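Local atomic coordinates of glutathione synthetase-like effector 30 (Gpa-GSS30-apo) (PDB entry 5OET), a protein that probably acts as an effector of the plant-parasitic nematode Globodera pallida, having evolved from a glutathione synthetase that joins gamma-glutamylcysteine to glycine using ATP. Residues Thr225-Trp237 against Gln264-Ile277. Sequence-based numbering, arbitrary orientation.
Sequences TDTMAAETLYQAW and QITHQLESISTERI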
ATOM      1  N   THR A 225      11.178   6.799  -8.655  1.00 51.03           N
ATOM      2  CA  THR A 225      10.626   7.001  -9.994  1.00 49.64           C
ATOM      3  C   THR A 225       9.210   7.584  -9.953  1.00 48.05           C
ATOM      4  O   THR A 225       8.815   8.303 -10.879  1.00 47.05           O
ATOM      5  CB  THR A 225      10.681   5.698 -10.818  1.00 50.25           C
ATOM      6  OG1 THR A 225      12.031   5.450 -11.185  1.00 50.78           O
ATOM      7  CG2 THR A 225       9.895   5.799 -12.099  1.00 50.19           C
ATOM      8  N   ASP A 226       8.445   7.275  -8.904  1.00 46.91           N
ATOM      9  CA  ASP A 226       7.163   7.990  -8.680  1.00 46.91           C
ATOM     10  C   ASP A 226       7.390   9.501  -8.522  1.00 45.51           C
ATOM     11  O   ASP A 226       6.697  10.300  -9.145  1.00 44.32           O
ATOM     12  CB  ASP A 226       6.317   7.403  -7.514  1.00 46.69           C
ATOM     13  CG  ASP A 226       7.071   7.291  -6.186  1.00 46.85           C
ATOM     14  OD1 ASP A 226       8.289   7.633  -6.099  1.00 47.30           O
ATOM     15  OD2 ASP A 226       6.414   6.819  -5.220  1.00 46.09           O
ATOM     16  N   THR A 227       8.397   9.864  -7.733  1.00 44.36           N
ATOM     17  CA  THR A 227       8.832  11.245  -7.582  1.00 45.44           C
ATOM     18  C   THR A 227       9.301  11.860  -8.901  1.00 45.13           C
ATOM     19  O   THR A 227       8.957  12.992  -9.204  1.00 43.73           O
ATOM     20  CB  THR A 227       9.964  11.324  -6.538  1.00 47.48           C
ATOM     21  OG1 THR A 227       9.432  10.924  -5.276  1.00 49.97           O
ATOM     22  CG2 THR A 227      10.571  12.728  -6.418  1.00 48.66           C
ATOM     23  N   MET A 228      10.100  11.110  -9.661  1.00 44.78           N
ATOM     24  CA  MET A 228      10.630  11.571 -10.940  1.00 44.71           C
ATOM     25  C   MET A 228       9.521  12.065 -11.856  1.00 44.98           C
ATOM     26  O   MET A 228       9.626  13.152 -12.451  1.00 44.91           O
ATOM     27  CB  MET A 228      11.346  10.418 -11.646  1.00 44.60           C
ATOM     28  CG  MET A 228      11.786  10.714 -13.074  1.00 45.72           C
ATOM     29  SD  MET A 228      11.892   9.271 -14.136  1.00 46.76           S
ATOM     30  CE  MET A 228      10.183   8.814 -14.369  1.00 45.10           C
ATOM     31  N   ALA A 229       8.493  11.220 -12.004  1.00 43.47           N
ATOM     32  CA  ALA A 229       7.328  11.529 -12.825  1.00 43.20           C
ATOM     33  C   ALA A 229       6.605  12.778 -12.291  1.00 43.25           C
ATOM     34  O   ALA A 229       6.308  13.689 -13.047  1.00 43.96           O
ATOM     35  CB  ALA A 229       6.383  10.332 -12.879  1.00 42.25           C
ATOM     36  N   ALA A 230       6.374  12.814 -10.982  1.00 43.01           N
ATOM     37  CA  ALA A 230       5.785  13.965 -10.318  1.00 43.45           C
ATOM     38  C   ALA A 230       6.562  15.249 -10.585  1.00 43.94           C
ATOM     39  O   ALA A 230       5.969  16.248 -10.985  1.00 45.07           O
ATOM     40  CB  ALA A 230       5.674  13.715  -8.822  1.00 43.93           C
ATOM     41  N   GLU A 231       7.880  15.215 -10.391  1.00 45.23           N
ATOM     42  CA  GLU A 231       8.729  16.401 -10.587  1.00 47.79           C
ATOM     43  C   GLU A 231       8.675  16.930 -12.014  1.00 46.99           C
ATOM     44  O   GLU A 231       8.822  18.128 -12.220  1.00 48.44           O
ATOM     45  CB  GLU A 231      10.188  16.134 -10.226  1.00 50.98           C
ATOM     46  CG  GLU A 231      10.478  15.961  -8.731  1.00 54.84           C
ATOM     47  CD  GLU A 231      11.887  15.382  -8.439  1.00 58.90           C
ATOM     48  OE1 GLU A 231      12.414  15.647  -7.328  1.00 60.93           O
ATOM     49  OE2 GLU A 231      12.474  14.656  -9.305  1.00 62.01           O
ATOM     50  N   THR A 232       8.472  16.043 -12.983  1.00 45.63           N
ATOM     51  CA  THR A 232       8.414  16.416 -14.394  1.00 45.91           C
ATOM     52  C   THR A 232       7.039  16.986 -14.784  1.00 46.31           C
ATOM     53  O   THR A 232       6.953  17.926 -15.583  1.00 46.31           O
ATOM     54  CB  THR A 232       8.768  15.201 -15.286  1.00 45.79           C
ATOM     55  OG1 THR A 232      10.046  14.686 -14.899  1.00 47.14           O
ATOM     56  CG2 THR A 232       8.827  15.590 -16.749  1.00 46.77           C
ATOM     57  N   LEU A 233       5.964  16.404 -14.241  1.00 45.67           N
ATOM     58  CA  LEU A 233       4.609  16.970 -14.379  1.00 45.82           C
ATOM     59  C   LEU A 233       4.475  18.367 -13.758  1.00 45.51           C
ATOM     60  O   LEU A 233       3.878  19.254 -14.363  1.00 45.16           O
ATOM     61  CB  LEU A 233       3.549  16.041 -13.764  1.00 46.44           C
ATOM     62  CG  LEU A 233       3.160  14.788 -14.570  1.00 46.88           C
ATOM     63  CD1 LEU A 233       2.424  13.805 -13.668  1.00 46.58           C
ATOM     64  CD2 LEU A 233       2.311  15.145 -15.792  1.00 48.29           C
ATOM     65  N   TYR A 234       5.013  18.545 -12.551  1.00 44.55           N
ATOM     66  CA  TYR A 234       5.069  19.858 -11.908  1.00 45.07           C
ATOM     67  C   TYR A 234       5.788  20.900 -12.777  1.00 45.81           C
ATOM     68  O   TYR A 234       5.300  22.017 -12.927  1.00 47.64           O
ATOM     69  CB  TYR A 234       5.770  19.755 -10.558  1.00 45.99           C
ATOM     70  CG  TYR A 234       5.860  21.066  -9.793  1.00 47.56           C
ATOM     71  CD1 TYR A 234       4.737  21.635  -9.255  1.00 47.91           C
ATOM     72  CD2 TYR A 234       7.075  21.713  -9.589  1.00 48.78           C
ATOM     73  CE1 TYR A 234       4.802  22.811  -8.512  1.00 48.88           C
ATOM     74  CE2 TYR A 234       7.138  22.907  -8.891  1.00 50.16           C
ATOM     75  CZ  TYR A 234       5.997  23.446  -8.357  1.00 49.59           C
ATOM     76  OH  TYR A 234       6.077  24.605  -7.657  1.00 51.12           O
ATOM     77  N   GLN A 235       6.944  20.539 -13.337  1.00 45.19           N
ATOM     78  CA  GLN A 235       7.666  21.439 -14.228  1.00 45.77           C
ATOM     79  C   GLN A 235       6.877  21.709 -15.511  1.00 45.74           C
ATOM     80  O   GLN A 235       6.936  22.808 -16.009  1.00 47.55           O
ATOM     81  CB  GLN A 235       9.057  20.909 -14.591  1.00 45.49           C
ATOM     82  CG  GLN A 235      10.036  20.839 -13.440  1.00 45.35           C
ATOM     83  CD  GLN A 235      10.410  22.195 -12.906  1.00 46.68           C
ATOM     84  OE1 GLN A 235      10.727  23.111 -13.657  1.00 47.56           O
ATOM     85  NE2 GLN A 235      10.367  22.337 -11.596  1.00 47.55           N
ATOM     86  N   ALA A 236       6.149  20.725 -16.034  1.00 44.65           N
ATOM     87  CA  ALA A 236       5.273  20.953 -17.194  1.00 45.58           C
ATOM     88  C   ALA A 236       4.131  21.928 -16.878  1.00 47.37           C
ATOM     89  O   ALA A 236       3.846  22.852 -17.653  1.00 48.66           O
ATOM     90  CB  ALA A 236       4.719  19.645 -17.731  1.00 43.76           C
ATOM     91  N   TRP A 237       3.488  21.719 -15.738  1.00 48.23           N
ATOM     92  CA  TRP A 237       2.449  22.614 -15.262  1.00 50.08           C
ATOM     93  C   TRP A 237       2.979  24.044 -15.176  1.00 52.24           C
ATOM     94  O   TRP A 237       2.351  24.964 -15.679  1.00 54.19           O
ATOM     95  CB  TRP A 237       1.968  22.144 -13.897  1.00 50.54           C
ATOM     96  CG  TRP A 237       0.823  22.891 -13.368  1.00 52.55           C
ATOM     97  CD1 TRP A 237      -0.484  22.750 -13.721  1.00 52.43           C
ATOM     98  CD2 TRP A 237       0.867  23.906 -12.367  1.00 54.66           C
ATOM     99  NE1 TRP A 237      -1.259  23.616 -12.995  1.00 54.22           N
ATOM    100  CE2 TRP A 237      -0.452  24.332 -12.151  1.00 55.16           C
ATOM    101  CE3 TRP A 237       1.896  24.493 -11.625  1.00 55.39           C
ATOM    102  CZ2 TRP A 237      -0.766  25.323 -11.233  1.00 56.80           C
ATOM    103  CZ3 TRP A 237       1.582  25.465 -10.712  1.00 56.65           C
ATOM    104  CH2 TRP A 237       0.263  25.875 -10.522  1.00 57.43           C
ATOM    105  N   GLN A 264      -0.538   7.032  -7.559  1.00 35.92           N
ATOM    106  CA  GLN A 264       0.694   7.081  -6.765  1.00 35.97           C
ATOM    107  C   GLN A 264       1.618   8.178  -7.209  1.00 36.09           C
ATOM    108  O   GLN A 264       2.376   8.693  -6.394  1.00 36.76           O
ATOM    109  CB  GLN A 264       1.426   5.721  -6.788  1.00 35.41           C
ATOM    110  CG  GLN A 264       0.757   4.683  -5.901  1.00 34.64           C
ATOM    111  CD  GLN A 264       1.083   3.255  -6.252  1.00 35.42           C
ATOM    112  OE1 GLN A 264       0.431   2.338  -5.761  1.00 35.59           O
ATOM    113  NE2 GLN A 264       2.097   3.043  -7.084  1.00 36.63           N
ATOM    114  N   ILE A 265       1.560   8.542  -8.487  1.00 37.42           N
ATOM    115  CA  ILE A 265       2.300   9.714  -8.972  1.00 38.92           C
ATOM    116  C   ILE A 265       1.776  10.951  -8.263  1.00 40.41           C
ATOM    117  O   ILE A 265       2.578  11.755  -7.796  1.00 42.40           O
ATOM    118  CB  ILE A 265       2.261   9.874 -10.517  1.00 38.45           C
ATOM    119  CG1 ILE A 265       3.064   8.758 -11.168  1.00 39.26           C
ATOM    120  CG2 ILE A 265       2.882  11.179 -10.953  1.00 38.01           C
ATOM    121  CD1 ILE A 265       2.702   8.477 -12.598  1.00 40.02           C
ATOM    122  N   THR A 266       0.447  11.075  -8.159  1.00 40.11           N
ATOM    123  CA  THR A 266      -0.180  12.233  -7.538  1.00 40.63           C
ATOM    124  C   THR A 266       0.096  12.305  -6.050  1.00 40.98           C
ATOM    125  O   THR A 266       0.118  13.395  -5.493  1.00 42.60           O
ATOM    126  CB  THR A 266      -1.715  12.284  -7.728  1.00 40.84           C
ATOM    127  OG1 THR A 266      -2.336  11.211  -7.003  1.00 39.87           O
ATOM    128  CG2 THR A 266      -2.086  12.222  -9.209  1.00 40.86           C
ATOM    129  N   HIS A 267       0.302  11.166  -5.398  1.00 41.28           N
ATOM    130  CA  HIS A 267       0.647  11.180  -3.968  1.00 41.46           C
ATOM    131  C   HIS A 267       2.020  11.825  -3.795  1.00 42.08           C
ATOM    132  O   HIS A 267       2.243  12.517  -2.816  1.00 42.58           O
ATOM    133  CB  HIS A 267       0.613   9.799  -3.324  1.00 40.38           C
ATOM    134  CG  HIS A 267      -0.679   9.071  -3.513  1.00 41.32           C
ATOM    135  ND1 HIS A 267      -0.766   7.693  -3.489  1.00 43.01           N
ATOM    136  CD2 HIS A 267      -1.928   9.522  -3.765  1.00 41.45           C
ATOM    137  CE1 HIS A 267      -2.019   7.329  -3.707  1.00 42.93           C
ATOM    138  NE2 HIS A 267      -2.742   8.421  -3.882  1.00 42.23           N
ATOM    139  N   GLN A 268       2.912  11.638  -4.765  1.00 42.53           N
ATOM    140  CA  GLN A 268       4.197  12.339  -4.747  1.00 44.24           C
ATOM    141  C   GLN A 268       4.096  13.817  -5.143  1.00 45.67           C
ATOM    142  O   GLN A 268       4.801  14.651  -4.589  1.00 45.94           O
ATOM    143  CB  GLN A 268       5.229  11.617  -5.618  1.00 43.86           C
ATOM    144  CG  GLN A 268       5.700  10.289  -5.038  1.00 44.07           C
ATOM    145  CD  GLN A 268       6.301  10.443  -3.659  1.00 45.17           C
ATOM    146  OE1 GLN A 268       7.217  11.244  -3.455  1.00 47.12           O
ATOM    147  NE2 GLN A 268       5.761   9.710  -2.693  1.00 45.26           N
ATOM    148  N   LEU A 269       3.241  14.130  -6.107  1.00 47.61           N
ATOM    149  CA  LEU A 269       3.042  15.515  -6.574  1.00 49.76           C
ATOM    150  C   LEU A 269       2.546  16.439  -5.457  1.00 52.25           C
ATOM    151  O   LEU A 269       2.995  17.568  -5.354  1.00 50.99           O
ATOM    152  CB  LEU A 269       2.065  15.539  -7.746  1.00 49.94           C
ATOM    153  CG  LEU A 269       1.828  16.847  -8.489  1.00 51.08           C
ATOM    154  CD1 LEU A 269       3.120  17.403  -9.058  1.00 52.13           C
ATOM    155  CD2 LEU A 269       0.828  16.646  -9.624  1.00 50.57           C
ATOM    156  N   GLU A 270       1.639  15.933  -4.618  1.00 54.65           N
ATOM    157  CA  GLU A 270       1.158  16.635  -3.417  1.00 56.05           C
ATOM    158  C   GLU A 270       2.250  17.055  -2.442  1.00 60.39           C
ATOM    159  O   GLU A 270       2.245  18.161  -1.946  1.00 66.12           O
ATOM    160  CB  GLU A 270       0.211  15.727  -2.643  1.00 55.13           C
ATOM    161  CG  GLU A 270      -1.136  15.512  -3.310  1.00 54.92           C
ATOM    162  CD  GLU A 270      -1.858  14.280  -2.810  1.00 53.16           C
ATOM    163  OE1 GLU A 270      -1.525  13.779  -1.715  1.00 53.55           O
ATOM    164  OE2 GLU A 270      -2.787  13.823  -3.502  1.00 51.66           O
ATOM    165  N   SER A 271       3.167  16.153  -2.137  1.00 63.87           N
ATOM    166  CA  SER A 271       4.213  16.424  -1.156  1.00 67.32           C
ATOM    167  C   SER A 271       5.456  17.155  -1.719  1.00 68.84           C
ATOM    168  O   SER A 271       6.397  17.386  -0.978  1.00 69.46           O
ATOM    169  CB  SER A 271       4.639  15.105  -0.523  1.00 68.68           C
ATOM    170  OG  SER A 271       5.247  14.283  -1.504  1.00 69.09           O
ATOM    171  N   ILE A 272       5.481  17.490  -3.011  1.00 70.82           N
ATOM    172  CA  ILE A 272       6.541  18.346  -3.572  1.00 71.56           C
ATOM    173  C   ILE A 272       6.009  19.720  -3.990  1.00 74.25           C
ATOM    174  O   ILE A 272       6.615  20.382  -4.835  1.00 78.38           O
ATOM    175  CB  ILE A 272       7.320  17.661  -4.745  1.00 70.02           C
ATOM    176  CG1 ILE A 272       6.494  17.567  -6.038  1.00 68.33           C
ATOM    177  CG2 ILE A 272       7.817  16.276  -4.332  1.00 69.59           C
ATOM    178  CD1 ILE A 272       7.290  17.052  -7.230  1.00 67.60           C
ATOM    179  N   SER A 273       4.899  20.160  -3.390  1.00 73.46           N
ATOM    180  CA  SER A 273       4.384  21.514  -3.624  1.00 73.16           C
ATOM    181  C   SER A 273       3.513  22.014  -2.459  1.00 73.28           C
ATOM    182  O   SER A 273       3.092  21.209  -1.633  1.00 70.81           O
ATOM    183  CB  SER A 273       3.585  21.530  -4.925  1.00 72.98           C
ATOM    184  OG  SER A 273       3.484  22.868  -5.394  1.00 76.03           O
ATOM    185  N   THR A 274       3.299  23.334  -2.356  1.00 74.86           N
ATOM    186  CA  THR A 274       2.384  23.911  -1.345  1.00 78.53           C
ATOM    187  C   THR A 274       0.957  24.057  -1.866  1.00 78.97           C
ATOM    188  O   THR A 274      -0.017  23.717  -1.185  1.00 74.76           O
ATOM    189  CB  THR A 274       2.813  25.325  -0.852  1.00 82.34           C
ATOM    190  OG1 THR A 274       4.208  25.345  -0.526  1.00 84.33           O
ATOM    191  CG2 THR A 274       1.975  25.762   0.374  1.00 82.12           C
ATOM    192  N   GLU A 275       0.833  24.641  -3.054  1.00 83.14           N
ATOM    193  CA  GLU A 275      -0.470  24.973  -3.608  1.00 84.73           C
ATOM    194  C   GLU A 275      -0.858  23.686  -4.304  1.00 81.54           C
ATOM    195  O   GLU A 275      -0.287  23.313  -5.324  1.00 81.04           O
ATOM    196  CB  GLU A 275      -0.430  26.183  -4.558  1.00 88.21           C
ATOM    197  CG  GLU A 275      -1.751  26.939  -4.807  1.00 88.81           C
ATOM    198  CD  GLU A 275      -2.186  27.862  -3.683  1.00 88.45           C
ATOM    199  OE1 GLU A 275      -2.004  27.530  -2.490  1.00 86.58           O
ATOM    200  OE2 GLU A 275      -2.747  28.922  -4.008  1.00 88.91           O
ATOM    201  N   ARG A 276      -1.711  22.947  -3.632  1.00 79.36           N
ATOM    202  CA  ARG A 276      -2.490  21.870  -4.274  1.00 78.05           C
ATOM    203  C   ARG A 276      -2.756  22.041  -5.792  1.00 72.72           C
ATOM    204  O   ARG A 276      -3.713  22.719  -6.169  1.00 72.38           O
ATOM    205  CB  ARG A 276      -3.858  21.754  -3.553  1.00 82.86           C
ATOM    206  CG  ARG A 276      -4.675  20.531  -4.008  1.00 86.65           C
ATOM    207  CD  ARG A 276      -4.186  19.224  -3.385  1.00 88.70           C
ATOM    208  NE  ARG A 276      -3.034  18.605  -4.064  1.00 90.31           N
ATOM    209  CZ  ARG A 276      -3.096  17.872  -5.180  1.00 92.57           C
ATOM    210  NH1 ARG A 276      -4.259  17.626  -5.794  1.00 93.14           N
ATOM    211  NH2 ARG A 276      -1.974  17.379  -5.706  1.00 91.76           N
ATOM    212  N   ILE A 277      -1.956  21.404  -6.656  1.00 65.08           N
ATOM    213  CA  ILE A 277      -2.317  21.304  -8.076  1.00 60.91           C
ATOM    214  C   ILE A 277      -3.424  20.270  -8.273  1.00 58.94           C
ATOM    215  O   ILE A 277      -3.285  19.135  -7.855  1.00 58.14           O
ATOM    216  CB  ILE A 277      -1.120  20.934  -8.957  1.00 59.10           C
ATOM    217  CG1 ILE A 277      -0.086  22.054  -8.908  1.00 59.85           C
ATOM    218  CG2 ILE A 277      -1.559  20.691 -10.402  1.00 58.51           C
ATOM    219  CD1 ILE A 277       1.261  21.648  -9.443  1.00 58.79           C
TER
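Ile277 lays its side chain over one face of the Trp237 indole, CG1 standing 3.9 Å from the centroid of the six-membered ring and almost on its normal, a CH-pi contact. Its CD1 lies over the same face, 3.6 Å from Trp237 CE3, and also meets the edge of the Tyr234 ring, 3.5 Å from Tyr234 CD1; one methyl thus touches one ring by its face and the other by its edge. Both rings reach the loop because their CG atoms lie anti to the backbone N (chi1 -174° in Trp237), while Trp237 NE1 is tied to the carbonyl of Ala245. Where the helices cross, small residues let the backbones approach: Ala230 CB lies 3.7 Å from Leu269 N, and Ile265 fits as a knob among Asp226, Ala229, Ala230 and Leu233. At the polar end Thr227 OG1 donates to Gln268 OE1 (2.9 Å) from above the carbonyl plane. The bent Gln268 chain brings its amide to stack on the Asp226 carboxylate, the planes 25° apart. Helices 225-237 and 264-270 pack at -66°, their axes 8.0 Å apart. Strand 246-251, helix 259-270 and parallel strand 279-283 form a beta-alpha-beta crossover, presumably right-handed, against which helix 225-240 packs, consistent with the family's Rossmann-like alpha/beta fold.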